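Local structure of type I site-specific restriction-modification system, R (Restriction) subunit (Vibrio vulnificus, 3H1T) at residues A[80-85]-A[148-153]; A[185-190]-A[215-220]; A[221-226]-A[274-279]; A[505-510]-A[530-535]. The protein is the putative HsdR subunit of a type I restriction enzyme, probably binding ATP and DNA and using ATP hydrolysis to move DNA before cutting it. One frame throughout, in Å; residues are numbered along the deposited sequence.

The four contacts follow one another through an N-terminal mixed-sheet domain and two RecA-like motor domains. Contact 1 lies in the first; its centre is about 17 Å from that of contact 2, with nearest atoms about 4 Å apart. Contacts 2 and 3 share helix 211-224 of the first motor domain. Their centres are about 13 Å apart, and they touch where Ile187 CG2 lies 3.8 Å from Lys221 CD. Contact 4 belongs to the second motor domain, its centre about 27 Å from that of contact 2 and about 42 Å from that of contact 1. The P-loop sequence leads into helix 211-224, whereas contact 4 probably joins helicase motif V to the start of motif VI.

Contact 1: A[80-85]-A[148-153]; sequences LKYTRD and ELFKRL
The backbone oxygen of Tyr82 is hydrogen-bonded to Ser48 OG, while the ring of the same residue lies on Phe150. The setting is the N-terminal domain, where the chain turns a corner at Tyr82 after strand 75-81 of the six-stranded mixed sheet; Tyr82 and Thr83 face Phe86 as a classic beta bulge. Such a domain is consistent with the nuclease part of HsdR subunits. Helix 146-157 supplies Phe150, and the two rings form an offset stack: their centroids are 4.2 Å apart and their planes inclined by 10°. The overlap is unequal. Tyr82 CE2 sits over the centre of the Phe150 ring, whereas Phe150 CG falls nearer the rim of the tyrosine. With CG anti to the backbone N (chi1 -173°), the Phe150 ring is swung to lie along the phenol; its CB, also over that face, makes a CH-pi contact 3.8 Å from the Tyr82 centroid and 15° off the ring normal. Leu164 and Leu167 of helix 164-167 pack on Phe150, and Leu168 on Tyr82, so the stack adjoins that short helix. At the outer end of the phenol, Tyr82 OH is 3.6 Å from Phe150 CD2.

Contact 2: A[185-190]-A[215-220]; sequences IAINRA and AFQISW
Helices 185-190 and 215-220 run in roughly the same direction, at 37° to each other, with their axes 9.2 Å apart at closest approach and the CA atoms of Ile187 and Ile218 5.6 Å apart. Ile187 reaches across with both branches. Its CD1 lies 3.4 Å from Gln217 CB and its CG2 stands 4.1 Å from Ile218 CG1, so the isoleucine spans two consecutive residues of the facing helix. Gln217 contributes its aliphatic base; its chain then bends at chi2 (-76°). In an ATPase domain of the RecA-like type this joins helix 181-195 to helix 211-224, the one that follows strand 200-205 through the Walker A P-loop sequence. Val214, one turn before Ile218, extends the same apolar surface against Ala186 and Ile187. Ile218 carries CG1 beside its backbone N, and CD1 continues from there to Ala190. The small methyl of Ala190 admits it closely: CB to CD1 measures 3.4 Å, tighter than ordinary van der Waals contact.

Contact 3: A[221-226]-A[274-279]; sequences KLWSAR and SREIYF
This is a tryptophan packing contact between the C-terminal end of helix 211-224 and the start of strand 277-281, which lies between strands 263-265 and 238-242 in the seven-stranded parallel sheet. Ile277 CD1 stands over one face of the Trp223 indole, 3.9 Å from the centroid of the five-membered ring and 20° off its normal, which meets the geometry of a CH-pi contact. The indole gets there with CG anti to the backbone N (chi1 -177°). Glu276 comes to the edge instead: its CD lies in the ring plane and the carboxylate is turned 76° from it. Trp223 NE1 points at Glu276 OE1 in a straight but weak hydrogen bond of 3.4 Å, made less certain by doubt about the place of that oxygen. Lys235 makes a cation-pi contact with the same indole, and Phe259 meets it edge-to-face. Just beyond, Arg226 ends the helix in a Schellman motif, its N bonded to Trp223 O at 2.8 Å. Helix packed on parallel sheet in this way is the layering of a RecA-like alpha/beta domain.

Contact 4: A[505-510]-A[530-535]; sequences TSQLLT and MSEFKQ
The Gln507 amide and the Glu532 carboxylate meet with their planes 34° apart and are joined through one oxygen. Gln507 NE2 donates to Glu532 OE2 over 2.7 Å (N-H...O angle 142°), nearly along the C-O axis, and OE2 lies 16° out of the Gln507 amide plane. Glu532 OE2 also lies 3.0 Å from Gln507 OE1, an acceptor pair that Arg525 probably makes tolerable, since its NH1 salt-bridges OE2 and its NH2 hydrogen-bonds OE1. Gln507 is poorly ordered, so this geometry is approximate. Deeper in, Gln535 NE2 rests 3.6 Å from Thr510 CB. A type I beta turn positions that threonine: Gln507 O accepts both Thr510 N (2.9 Å) and Thr510 OG1 (2.6 Å). By sequence, the turn lies in what is probably helicase motif V, and Gln535 probably opens motif VI. Ser531 touches His312 of the first motor domain, consistent with helix 530-537 facing the cleft between the motor domains, while Thr510, in the loop between strands 502-505 and 518-524, packs on Phe445 of strand 441-446.

Contact 1: A[80-85]-A[148-153]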
loop_
_atom_site.group_PDB
_atom_site.type_symbol
_atom_site.label_atom_id
_atom_site.label_comp_id
_atom_site.label_asym_id
_atom_site.label_seq_id
_atom_site.Cartn_x
_atom_site.Cartn_y
_atom_site.Cartn_z
ATOM N N LEU A 80 20.631 -10.779 7.775
ATOM C CA LEU A 80 20.783 -11.965 8.600
ATOM C C LEU A 80 19.401 -12.445 8.977
ATOM O O LEU A 80 18.676 -11.750 9.669
ATOM C CB LEU A 80 21.601 -11.633 9.842
ATOM C CG LEU A 80 22.957 -10.994 9.534
ATOM C CD1 LEU A 80 23.685 -10.760 10.834
ATOM C CD2 LEU A 80 23.794 -11.878 8.636
ATOM N N LYS A 81 19.028 -13.629 8.506
ATOM C CA LYS A 81 17.710 -14.165 8.803
ATOM C C LYS A 81 17.786 -15.214 9.893
ATOM O O LYS A 81 18.579 -16.152 9.808
ATOM C CB LYS A 81 17.068 -14.754 7.529
ATOM C CG LYS A 81 16.958 -13.745 6.386
ATOM C CD LYS A 81 15.861 -14.079 5.385
ATOM C CE LYS A 81 16.207 -15.240 4.486
ATOM N NZ LYS A 81 15.393 -15.170 3.242
ATOM N N TYR A 82 16.989 -15.030 10.939
ATOM C CA TYR A 82 16.970 -15.999 12.023
ATOM C C TYR A 82 16.365 -17.277 11.457
ATOM O O TYR A 82 16.829 -18.389 11.710
ATOM C CB TYR A 82 16.108 -15.516 13.175
ATOM C CG TYR A 82 16.016 -16.562 14.243
ATOM C CD1 TYR A 82 17.160 -16.982 14.919
ATOM C CD2 TYR A 82 14.799 -17.153 14.565
ATOM C CE1 TYR A 82 17.095 -17.965 15.897
ATOM C CE2 TYR A 82 14.721 -18.138 15.538
ATOM C CZ TYR A 82 15.871 -18.540 16.203
ATOM O OH TYR A 82 15.793 -19.507 17.176
ATOM N N THR A 83 15.316 -17.070 10.676
ATOM C CA THR A 83 14.583 -18.124 10.014
ATOM C C THR A 83 14.403 -17.663 8.568
ATOM O O THR A 83 14.744 -16.524 8.229
ATOM C CB THR A 83 13.242 -18.347 10.738
ATOM O OG1 THR A 83 13.375 -19.477 11.605
ATOM C CG2 THR A 83 12.122 -18.582 9.788
ATOM N N ARG A 84 13.923 -18.557 7.712
ATOM C CA ARG A 84 13.730 -18.241 6.309
ATOM C C ARG A 84 12.764 -17.082 6.190
ATOM O O ARG A 84 13.030 -16.122 5.472
ATOM C CB ARG A 84 13.190 -19.453 5.535
ATOM C CG ARG A 84 13.224 -19.262 4.016
ATOM C CD ARG A 84 11.872 -19.503 3.370
ATOM N NE ARG A 84 11.572 -20.918 3.152
ATOM C CZ ARG A 84 10.336 -21.376 2.987
ATOM N NH1 ARG A 84 9.323 -20.528 3.031
ATOM N NH2 ARG A 84 10.105 -22.665 2.765
ATOM N N ASP A 85 11.653 -17.170 6.916
ATOM C CA ASP A 85 10.623 -16.146 6.903
ATOM C C ASP A 85 10.751 -15.184 8.068
ATOM O O ASP A 85 9.775 -14.531 8.441
ATOM C CB ASP A 85 9.235 -16.794 6.940
ATOM C CG ASP A 85 8.930 -17.592 5.692
ATOM O OD1 ASP A 85 9.280 -17.111 4.596
ATOM O OD2 ASP A 85 8.334 -18.687 5.797
ATOM N N GLU A 148 21.392 -15.742 20.063
ATOM C CA GLU A 148 21.609 -14.604 20.955
ATOM C C GLU A 148 20.695 -13.434 20.573
ATOM O O GLU A 148 20.029 -12.855 21.434
ATOM C CB GLU A 148 23.075 -14.144 20.914
ATOM C CG GLU A 148 24.088 -15.180 21.392
ATOM C CD GLU A 148 25.520 -14.664 21.361
ATOM O OE1 GLU A 148 25.832 -13.822 20.495
ATOM O OE2 GLU A 148 26.344 -15.112 22.186
ATOM N N LEU A 149 20.655 -13.082 19.286
ATOM C CA LEU A 149 19.804 -11.982 18.844
ATOM C C LEU A 149 18.312 -12.239 19.039
ATOM O O LEU A 149 17.579 -11.349 19.470
ATOM C CB LEU A 149 20.051 -11.644 17.371
ATOM C CG LEU A 149 21.408 -11.039 16.972
ATOM C CD1 LEU A 149 21.234 -10.350 15.626
ATOM C CD2 LEU A 149 21.889 -10.031 18.017
ATOM N N PHE A 150 17.858 -13.447 18.711
ATOM C CA PHE A 150 16.450 -13.806 18.846
ATOM C C PHE A 150 16.043 -13.793 20.319
ATOM O O PHE A 150 14.902 -13.490 20.653
ATOM C CB PHE A 150 16.206 -15.187 18.239
ATOM C CG PHE A 150 14.756 -15.587 18.186
ATOM C CD1 PHE A 150 13.849 -14.852 17.433
ATOM C CD2 PHE A 150 14.299 -16.717 18.862
ATOM C CE1 PHE A 150 12.507 -15.231 17.343
ATOM C CE2 PHE A 150 12.958 -17.111 18.782
ATOM C CZ PHE A 150 12.058 -16.364 18.019
ATOM N N LYS A 151 16.979 -14.129 21.203
ATOM C CA LYS A 151 16.688 -14.116 22.637
ATOM C C LYS A 151 16.570 -12.658 23.081
ATOM O O LYS A 151 15.810 -12.340 23.993
ATOM C CB LYS A 151 17.807 -14.796 23.434
ATOM C CG LYS A 151 17.919 -16.306 23.262
ATOM C CD LYS A 151 17.279 -17.073 24.426
ATOM C CE LYS A 151 18.176 -18.208 24.936
ATOM N NZ LYS A 151 18.464 -19.236 23.893
ATOM N N ARG A 152 17.352 -11.782 22.449
ATOM C CA ARG A 152 17.314 -10.350 22.757
ATOM C C ARG A 152 16.012 -9.771 22.210
ATOM O O ARG A 152 15.363 -8.951 22.849
ATOM C CB ARG A 152 18.466 -9.587 22.088
ATOM C CG ARG A 152 19.860 -9.770 22.655
ATOM C CD ARG A 152 20.773 -8.712 22.041
ATOM N NE ARG A 152 22.169 -9.125 21.905
ATOM C CZ ARG A 152 23.118 -8.396 21.321
ATOM N NH1 ARG A 152 22.837 -7.206 20.813
ATOM N NH2 ARG A 152 24.360 -8.855 21.249
ATOM N N LEU A 153 15.647 -10.202 21.010
ATOM C CA LEU A 153 14.448 -9.734 20.342
ATOM C C LEU A 153 13.189 -10.101 21.122
ATOM O O LEU A 153 12.337 -9.245 21.355
ATOM C CB LEU A 153 14.405 -10.306 18.914
ATOM C CG LEU A 153 13.531 -9.654 17.836
ATOM C CD1 LEU A 153 12.155 -10.296 17.798
ATOM C CD2 LEU A 153 13.436 -8.162 18.128
#

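Contact 2: A[185-190]-A[215-220]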
loop_
_atom_site.group_PDB
_atom_site.type_symbol
_atom_site.label_atom_id
_atom_site.label_comp_id
_atom_site.label_asym_id
_atom_site.label_seq_id
_atom_site.Cartn_x
_atom_site.Cartn_y
_atom_site.Cartn_z
ATOM N N ILE A 185 7.032 -6.618 7.352
ATOM C CA ILE A 185 7.074 -5.782 8.546
ATOM C C ILE A 185 5.672 -5.770 9.122
ATOM O O ILE A 185 5.458 -6.052 10.294
ATOM C CB ILE A 185 7.435 -4.300 8.225
ATOM C CG1 ILE A 185 8.744 -4.228 7.438
ATOM C CG2 ILE A 185 7.542 -3.492 9.502
ATOM C CD1 ILE A 185 9.844 -5.001 8.061
ATOM N N ALA A 186 4.713 -5.448 8.264
ATOM C CA ALA A 186 3.320 -5.392 8.659
ATOM C C ALA A 186 2.881 -6.709 9.292
ATOM O O ALA A 186 2.379 -6.739 10.415
ATOM C CB ALA A 186 2.459 -5.083 7.450
ATOM N N ILE A 187 3.084 -7.802 8.572
ATOM C CA ILE A 187 2.687 -9.105 9.064
ATOM C C ILE A 187 3.276 -9.483 10.415
ATOM O O ILE A 187 2.548 -9.905 11.307
ATOM C CB ILE A 187 3.039 -10.210 8.038
ATOM C CG1 ILE A 187 2.256 -9.972 6.742
ATOM C CG2 ILE A 187 2.714 -11.576 8.617
ATOM C CD1 ILE A 187 2.800 -10.726 5.563
ATOM N N ASN A 188 4.586 -9.332 10.569
ATOM C CA ASN A 188 5.265 -9.677 11.812
ATOM C C ASN A 188 4.863 -8.814 13.013
ATOM O O ASN A 188 4.752 -9.320 14.132
ATOM C CB ASN A 188 6.780 -9.612 11.605
ATOM C CG ASN A 188 7.304 -10.758 10.745
ATOM O OD1 ASN A 188 6.541 -11.477 10.095
ATOM N ND2 ASN A 188 8.619 -10.925 10.737
ATOM N N ARG A 189 4.642 -7.519 12.793
ATOM C CA ARG A 189 4.258 -6.647 13.899
ATOM C C ARG A 189 2.838 -6.911 14.354
ATOM O O ARG A 189 2.492 -6.651 15.507
ATOM C CB ARG A 189 4.399 -5.177 13.513
ATOM C CG ARG A 189 5.823 -4.798 13.216
ATOM C CD ARG A 189 6.019 -3.309 13.247
ATOM N NE ARG A 189 7.400 -2.970 12.947
ATOM C CZ ARG A 189 7.826 -1.737 12.718
ATOM N NH1 ARG A 189 6.972 -0.717 12.762
ATOM N NH2 ARG A 189 9.095 -1.530 12.412
ATOM N N ALA A 190 2.020 -7.420 13.439
ATOM C CA ALA A 190 0.636 -7.738 13.737
ATOM C C ALA A 190 0.623 -8.980 14.613
ATOM O O ALA A 190 0.019 -8.991 15.687
ATOM C CB ALA A 190 -0.125 -7.994 12.449
ATOM N N ALA A 215 -3.134 -9.455 5.173
ATOM C CA ALA A 215 -4.288 -10.036 5.849
ATOM C C ALA A 215 -4.220 -11.556 5.823
ATOM O O ALA A 215 -4.444 -12.205 6.848
ATOM C CB ALA A 215 -5.571 -9.558 5.187
ATOM N N PHE A 216 -3.888 -12.109 4.654
ATOM C CA PHE A 216 -3.772 -13.557 4.468
ATOM C C PHE A 216 -2.640 -14.206 5.263
ATOM O O PHE A 216 -2.858 -15.207 5.934
ATOM C CB PHE A 216 -3.594 -13.889 2.980
ATOM C CG PHE A 216 -3.199 -15.318 2.714
ATOM C CD1 PHE A 216 -4.123 -16.346 2.867
ATOM C CD2 PHE A 216 -1.893 -15.634 2.312
ATOM C CE1 PHE A 216 -3.758 -17.664 2.626
ATOM C CE2 PHE A 216 -1.517 -16.952 2.063
ATOM C CZ PHE A 216 -2.448 -17.968 2.223
ATOM N N GLN A 217 -1.440 -13.638 5.211
ATOM C CA GLN A 217 -0.316 -14.236 5.936
ATOM C C GLN A 217 -0.423 -14.155 7.463
ATOM O O GLN A 217 0.121 -15.002 8.168
ATOM C CB GLN A 217 1.014 -13.636 5.458
ATOM C CG GLN A 217 1.335 -13.892 3.974
ATOM C CD GLN A 217 1.809 -15.320 3.668
ATOM O OE1 GLN A 217 2.215 -15.617 2.547
ATOM N NE2 GLN A 217 1.756 -16.198 4.658
ATOM N N ILE A 218 -1.117 -13.148 7.983
ATOM C CA ILE A 218 -1.282 -13.057 9.429
ATOM C C ILE A 218 -2.170 -14.244 9.820
ATOM O O ILE A 218 -1.865 -14.999 10.744
ATOM C CB ILE A 218 -1.993 -11.740 9.839
ATOM C CG1 ILE A 218 -1.092 -10.526 9.546
ATOM C CG2 ILE A 218 -2.336 -11.776 11.322
ATOM C CD1 ILE A 218 -1.789 -9.172 9.726
ATOM N N SER A 219 -3.267 -14.401 9.080
ATOM C CA SER A 219 -4.227 -15.480 9.300
ATOM C C SER A 219 -3.541 -16.833 9.192
ATOM O O SER A 219 -3.700 -17.688 10.060
ATOM C CB SER A 219 -5.347 -15.416 8.262
ATOM O OG SER A 219 -5.846 -14.096 8.148
ATOM N N TRP A 220 -2.775 -17.030 8.128
ATOM C CA TRP A 220 -2.097 -18.300 7.951
ATOM C C TRP A 220 -1.127 -18.570 9.107
ATOM O O TRP A 220 -1.167 -19.642 9.717
ATOM C CB TRP A 220 -1.371 -18.326 6.601
ATOM C CG TRP A 220 -0.733 -19.635 6.291
ATOM C CD1 TRP A 220 0.585 -19.950 6.415
ATOM C CD2 TRP A 220 -1.380 -20.808 5.782
ATOM N NE1 TRP A 220 0.806 -21.241 6.013
ATOM C CE2 TRP A 220 -0.384 -21.793 5.618
ATOM C CE3 TRP A 220 -2.705 -21.122 5.450
ATOM C CZ2 TRP A 220 -0.666 -23.075 5.128
ATOM C CZ3 TRP A 220 -2.988 -22.399 4.961
ATOM C CH2 TRP A 220 -1.968 -23.359 4.807
#

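Contact 3: A[221-226]-A[274-279]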
loop_
_atom_site.group_PDB
_atom_site.type_symbol
_atom_site.label_atom_id
_atom_site.label_comp_id
_atom_site.label_asym_id
_atom_site.label_seq_id
_atom_site.Cartn_x
_atom_site.Cartn_y
_atom_site.Cartn_z
ATOM N N LYS A 221 -0.279 -17.597 9.429
ATOM C CA LYS A 221 0.680 -17.767 10.517
ATOM C C LYS A 221 -0.003 -18.219 11.810
ATOM O O LYS A 221 0.362 -19.250 12.378
ATOM C CB LYS A 221 1.470 -16.467 10.764
ATOM C CG LYS A 221 2.676 -16.273 9.842
ATOM C CD LYS A 221 3.432 -14.972 10.115
ATOM C CE LYS A 221 4.135 -14.964 11.472
ATOM N NZ LYS A 221 5.310 -15.871 11.541
ATOM N N LEU A 222 -0.995 -17.459 12.266
ATOM C CA LEU A 222 -1.704 -17.797 13.496
ATOM C C LEU A 222 -2.559 -19.063 13.391
ATOM O O LEU A 222 -2.645 -19.828 14.351
ATOM C CB LEU A 222 -2.581 -16.625 13.924
ATOM C CG LEU A 222 -1.852 -15.359 14.372
ATOM C CD1 LEU A 222 -2.752 -14.158 14.162
ATOM C CD2 LEU A 222 -1.443 -15.496 15.820
ATOM N N TRP A 223 -3.176 -19.295 12.235
ATOM C CA TRP A 223 -4.024 -20.474 12.056
ATOM C C TRP A 223 -3.226 -21.775 12.123
ATOM O O TRP A 223 -3.405 -22.598 13.024
ATOM C CB TRP A 223 -4.751 -20.406 10.709
ATOM C CG TRP A 223 -5.699 -21.549 10.479
ATOM C CD1 TRP A 223 -6.848 -21.825 11.178
ATOM C CD2 TRP A 223 -5.599 -22.552 9.463
ATOM N NE1 TRP A 223 -7.466 -22.935 10.653
ATOM C CE2 TRP A 223 -6.719 -23.401 9.601
ATOM C CE3 TRP A 223 -4.670 -22.818 8.448
ATOM C CZ2 TRP A 223 -6.934 -24.497 8.756
ATOM C CZ3 TRP A 223 -4.887 -23.910 7.606
ATOM C CH2 TRP A 223 -6.010 -24.732 7.768
ATOM N N SER A 224 -2.340 -21.954 11.156
ATOM C CA SER A 224 -1.525 -23.149 11.095
ATOM C C SER A 224 -0.778 -23.430 12.394
ATOM O O SER A 224 -0.439 -24.576 12.672
ATOM C CB SER A 224 -0.537 -23.032 9.929
ATOM O OG SER A 224 0.088 -21.762 9.922
ATOM N N ALA A 225 -0.531 -22.392 13.189
ATOM C CA ALA A 225 0.203 -22.529 14.446
ATOM C C ALA A 225 -0.694 -22.939 15.614
ATOM O O ALA A 225 -0.214 -23.171 16.732
ATOM C CB ALA A 225 0.899 -21.219 14.774
ATOM N N ARG A 226 -1.993 -23.019 15.350
ATOM C CA ARG A 226 -2.975 -23.387 16.362
ATOM C C ARG A 226 -3.042 -22.332 17.470
ATOM O O ARG A 226 -3.258 -22.663 18.638
ATOM C CB ARG A 226 -2.645 -24.750 16.994
ATOM C CG ARG A 226 -2.423 -25.893 16.011
ATOM C CD ARG A 226 -3.515 -25.953 14.949
ATOM N NE ARG A 226 -3.751 -27.320 14.485
ATOM C CZ ARG A 226 -4.250 -28.283 15.260
ATOM N NH1 ARG A 226 -4.558 -28.020 16.527
ATOM N NH2 ARG A 226 -4.438 -29.506 14.775
ATOM N N SER A 274 -19.617 -23.888 12.021
ATOM C CA SER A 274 -18.731 -25.043 11.991
ATOM C C SER A 274 -17.394 -24.790 11.279
ATOM O O SER A 274 -16.430 -25.531 11.494
ATOM C CB SER A 274 -19.449 -26.242 11.359
ATOM O OG SER A 274 -19.595 -26.074 9.962
ATOM N N ARG A 275 -17.329 -23.751 10.443
ATOM C CA ARG A 275 -16.093 -23.425 9.716
ATOM C C ARG A 275 -15.035 -22.732 10.594
ATOM O O ARG A 275 -15.232 -22.578 11.804
ATOM C CB ARG A 275 -16.414 -22.554 8.492
ATOM C CG ARG A 275 -17.056 -23.322 7.344
ATOM C CD ARG A 275 -15.996 -23.970 6.457
ATOM N NE ARG A 275 -16.556 -24.883 5.455
ATOM C CZ ARG A 275 -16.985 -26.113 5.728
ATOM N NH1 ARG A 275 -16.922 -26.575 6.973
ATOM N NH2 ARG A 275 -17.470 -26.887 4.761
ATOM N N GLU A 276 -13.917 -22.319 9.985
ATOM C CA GLU A 276 -12.828 -21.658 10.727
ATOM C C GLU A 276 -12.433 -20.274 10.203
ATOM O O GLU A 276 -12.128 -19.372 10.987
ATOM C CB GLU A 276 -11.579 -22.536 10.738
ATOM C CG GLU A 276 -11.875 -24.018 10.656
ATOM C CD GLU A 276 -10.821 -24.841 11.349
ATOM O OE1 GLU A 276 -10.179 -24.280 12.263
ATOM O OE2 GLU A 276 -10.646 -26.033 11.003
ATOM N N ILE A 277 -12.404 -20.109 8.886
ATOM C CA ILE A 277 -12.063 -18.819 8.294
ATOM C C ILE A 277 -13.269 -18.218 7.577
ATOM O O ILE A 277 -13.695 -18.720 6.531
ATOM C CB ILE A 277 -10.881 -18.946 7.288
ATOM C CG1 ILE A 277 -9.548 -18.972 8.046
ATOM C CG2 ILE A 277 -10.893 -17.785 6.305
ATOM C CD1 ILE A 277 -9.336 -20.216 8.895
ATOM N N TYR A 278 -13.797 -17.130 8.136
ATOM C CA TYR A 278 -14.975 -16.454 7.585
ATOM C C TYR A 278 -14.745 -15.134 6.846
ATOM O O TYR A 278 -13.858 -14.353 7.202
ATOM C CB TYR A 278 -15.989 -16.192 8.696
ATOM C CG TYR A 278 -16.486 -17.440 9.378
ATOM C CD1 TYR A 278 -15.689 -18.121 10.296
ATOM C CD2 TYR A 278 -17.768 -17.927 9.128
ATOM C CE1 TYR A 278 -16.161 -19.253 10.957
ATOM C CE2 TYR A 278 -18.250 -19.065 9.777
ATOM C CZ TYR A 278 -17.444 -19.718 10.693
ATOM O OH TYR A 278 -17.938 -20.822 11.359
ATOM N N PHE A 279 -15.562 -14.892 5.824
ATOM C CA PHE A 279 -15.494 -13.664 5.039
ATOM C C PHE A 279 -16.898 -13.073 5.069
ATOM O O PHE A 279 -17.881 -13.812 5.078
ATOM C CB PHE A 279 -15.113 -13.955 3.584
ATOM C CG PHE A 279 -13.847 -14.753 3.427
ATOM C CD1 PHE A 279 -13.870 -16.145 3.479
ATOM C CD2 PHE A 279 -12.630 -14.109 3.216
ATOM C CE1 PHE A 279 -12.693 -16.891 3.315
ATOM C CE2 PHE A 279 -11.448 -14.836 3.052
ATOM C CZ PHE A 279 -11.476 -16.234 3.102
#

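Contact 4: A[505-510]-A[530-535]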
loop_
_atom_site.group_PDB
_atom_site.type_symbol
_atom_site.label_atom_id
_atom_site.label_comp_id
_atom_site.label_asym_id
_atom_site.label_seq_id
_atom_site.Cartn_x
_atom_site.Cartn_y
_atom_site.Cartn_z
ATOM N N THR A 505 -17.891 8.925 -13.629
ATOM C CA THR A 505 -18.569 8.425 -12.458
ATOM C C THR A 505 -18.684 9.607 -11.503
ATOM O O THR A 505 -18.337 10.732 -11.852
ATOM C CB THR A 505 -17.718 7.323 -11.802
ATOM O OG1 THR A 505 -18.446 6.717 -10.737
ATOM C CG2 THR A 505 -16.440 7.924 -11.259
ATOM N N SER A 506 -19.199 9.356 -10.313
ATOM C CA SER A 506 -19.302 10.405 -9.322
ATOM C C SER A 506 -18.653 9.882 -8.032
ATOM O O SER A 506 -17.576 10.355 -7.621
ATOM C CB SER A 506 -20.770 10.794 -9.101
ATOM O OG SER A 506 -21.614 9.658 -9.095
ATOM N N GLN A 507 -19.283 8.872 -7.433
ATOM C CA GLN A 507 -18.804 8.277 -6.193
ATOM C C GLN A 507 -18.350 6.813 -6.320
ATOM O O GLN A 507 -17.262 6.462 -5.864
ATOM C CB GLN A 507 -19.896 8.383 -5.130
ATOM C CG GLN A 507 -19.382 8.199 -3.716
ATOM C CD GLN A 507 -18.485 9.350 -3.265
ATOM O OE1 GLN A 507 -18.697 10.500 -3.647
ATOM N NE2 GLN A 507 -17.488 9.043 -2.432
ATOM N N LEU A 508 -19.164 5.975 -6.957
ATOM C CA LEU A 508 -18.868 4.551 -7.128
ATOM C C LEU A 508 -17.422 4.102 -7.428
ATOM O O LEU A 508 -16.960 3.090 -6.885
ATOM C CB LEU A 508 -19.776 3.969 -8.206
ATOM C CG LEU A 508 -19.700 2.444 -8.267
ATOM C CD1 LEU A 508 -20.371 1.869 -7.032
ATOM C CD2 LEU A 508 -20.378 1.933 -9.530
ATOM N N LEU A 509 -16.710 4.824 -8.289
ATOM C CA LEU A 509 -15.356 4.400 -8.608
ATOM C C LEU A 509 -14.265 4.976 -7.724
ATOM O O LEU A 509 -13.085 4.791 -8.003
ATOM C CB LEU A 509 -15.035 4.681 -10.076
ATOM C CG LEU A 509 -15.997 4.049 -11.098
ATOM C CD1 LEU A 509 -15.387 4.118 -12.488
ATOM C CD2 LEU A 509 -16.290 2.595 -10.729
ATOM N N THR A 510 -14.633 5.666 -6.655
ATOM C CA THR A 510 -13.604 6.183 -5.776
ATOM C C THR A 510 -12.842 4.961 -5.248
ATOM O O THR A 510 -11.615 4.973 -5.194
ATOM C CB THR A 510 -14.201 7.020 -4.621
ATOM O OG1 THR A 510 -15.332 6.346 -4.061
ATOM C CG2 THR A 510 -14.620 8.398 -5.128
HETATM N N MSE A 530 -10.252 14.205 2.902
HETATM C CA MSE A 530 -8.902 13.746 2.589
HETATM C C MSE A 530 -8.894 12.269 2.178
HETATM O O MSE A 530 -8.152 11.876 1.281
HETATM C CB MSE A 530 -7.983 13.961 3.800
HETATM C CG MSE A 530 -6.548 13.461 3.623
HETATM SE SE MSE A 530 -5.506 14.329 2.214
HETATM C CE MSE A 530 -4.921 15.888 3.199
ATOM N N SER A 531 -9.709 11.451 2.843
ATOM C CA SER A 531 -9.798 10.025 2.527
ATOM C C SER A 531 -10.274 9.828 1.095
ATOM O O SER A 531 -9.736 8.998 0.371
ATOM C CB SER A 531 -10.749 9.302 3.490
ATOM O OG SER A 531 -10.180 9.202 4.792
ATOM N N GLU A 532 -11.271 10.611 0.688
ATOM C CA GLU A 532 -11.817 10.522 -0.666
ATOM C C GLU A 532 -10.790 10.974 -1.680
ATOM O O GLU A 532 -10.653 10.369 -2.724
ATOM C CB GLU A 532 -13.086 11.375 -0.820
ATOM C CG GLU A 532 -13.614 11.437 -2.259
ATOM C CD GLU A 532 -15.028 12.002 -2.381
ATOM O OE1 GLU A 532 -15.227 13.230 -2.240
ATOM O OE2 GLU A 532 -15.953 11.202 -2.621
ATOM N N PHE A 533 -10.068 12.040 -1.367
ATOM C CA PHE A 533 -9.060 12.540 -2.284
ATOM C C PHE A 533 -8.017 11.462 -2.590
ATOM O O PHE A 533 -7.696 11.195 -3.748
ATOM C CB PHE A 533 -8.363 13.774 -1.700
ATOM C CG PHE A 533 -7.323 14.358 -2.607
ATOM C CD1 PHE A 533 -7.684 15.202 -3.655
ATOM C CD2 PHE A 533 -5.971 14.052 -2.422
ATOM C CE1 PHE A 533 -6.705 15.739 -4.515
ATOM C CE2 PHE A 533 -4.988 14.580 -3.265
ATOM C CZ PHE A 533 -5.355 15.428 -4.317
ATOM N N LYS A 534 -7.491 10.853 -1.534
ATOM C CA LYS A 534 -6.477 9.817 -1.678
ATOM C C LYS A 534 -6.971 8.569 -2.395
ATOM O O LYS A 534 -6.185 7.856 -3.019
ATOM C CB LYS A 534 -5.912 9.434 -0.312
ATOM C CG LYS A 534 -5.086 10.543 0.332
ATOM C CD LYS A 534 -4.090 10.004 1.347
ATOM C CE LYS A 534 -3.476 11.131 2.195
ATOM N NZ LYS A 534 -2.633 12.116 1.439
ATOM N N GLN A 535 -8.266 8.291 -2.289
ATOM C CA GLN A 535 -8.853 7.144 -2.960
ATOM C C GLN A 535 -8.901 7.457 -4.450
ATOM O O GLN A 535 -8.640 6.593 -5.290
ATOM C CB GLN A 535 -10.271 6.880 -2.450
ATOM C CG GLN A 535 -10.345 6.196 -1.096
ATOM C CD GLN A 535 -11.773 6.067 -0.599
ATOM O OE1 GLN A 535 -12.023 5.602 0.514
ATOM N NE2 GLN A 535 -12.724 6.477 -1.429
#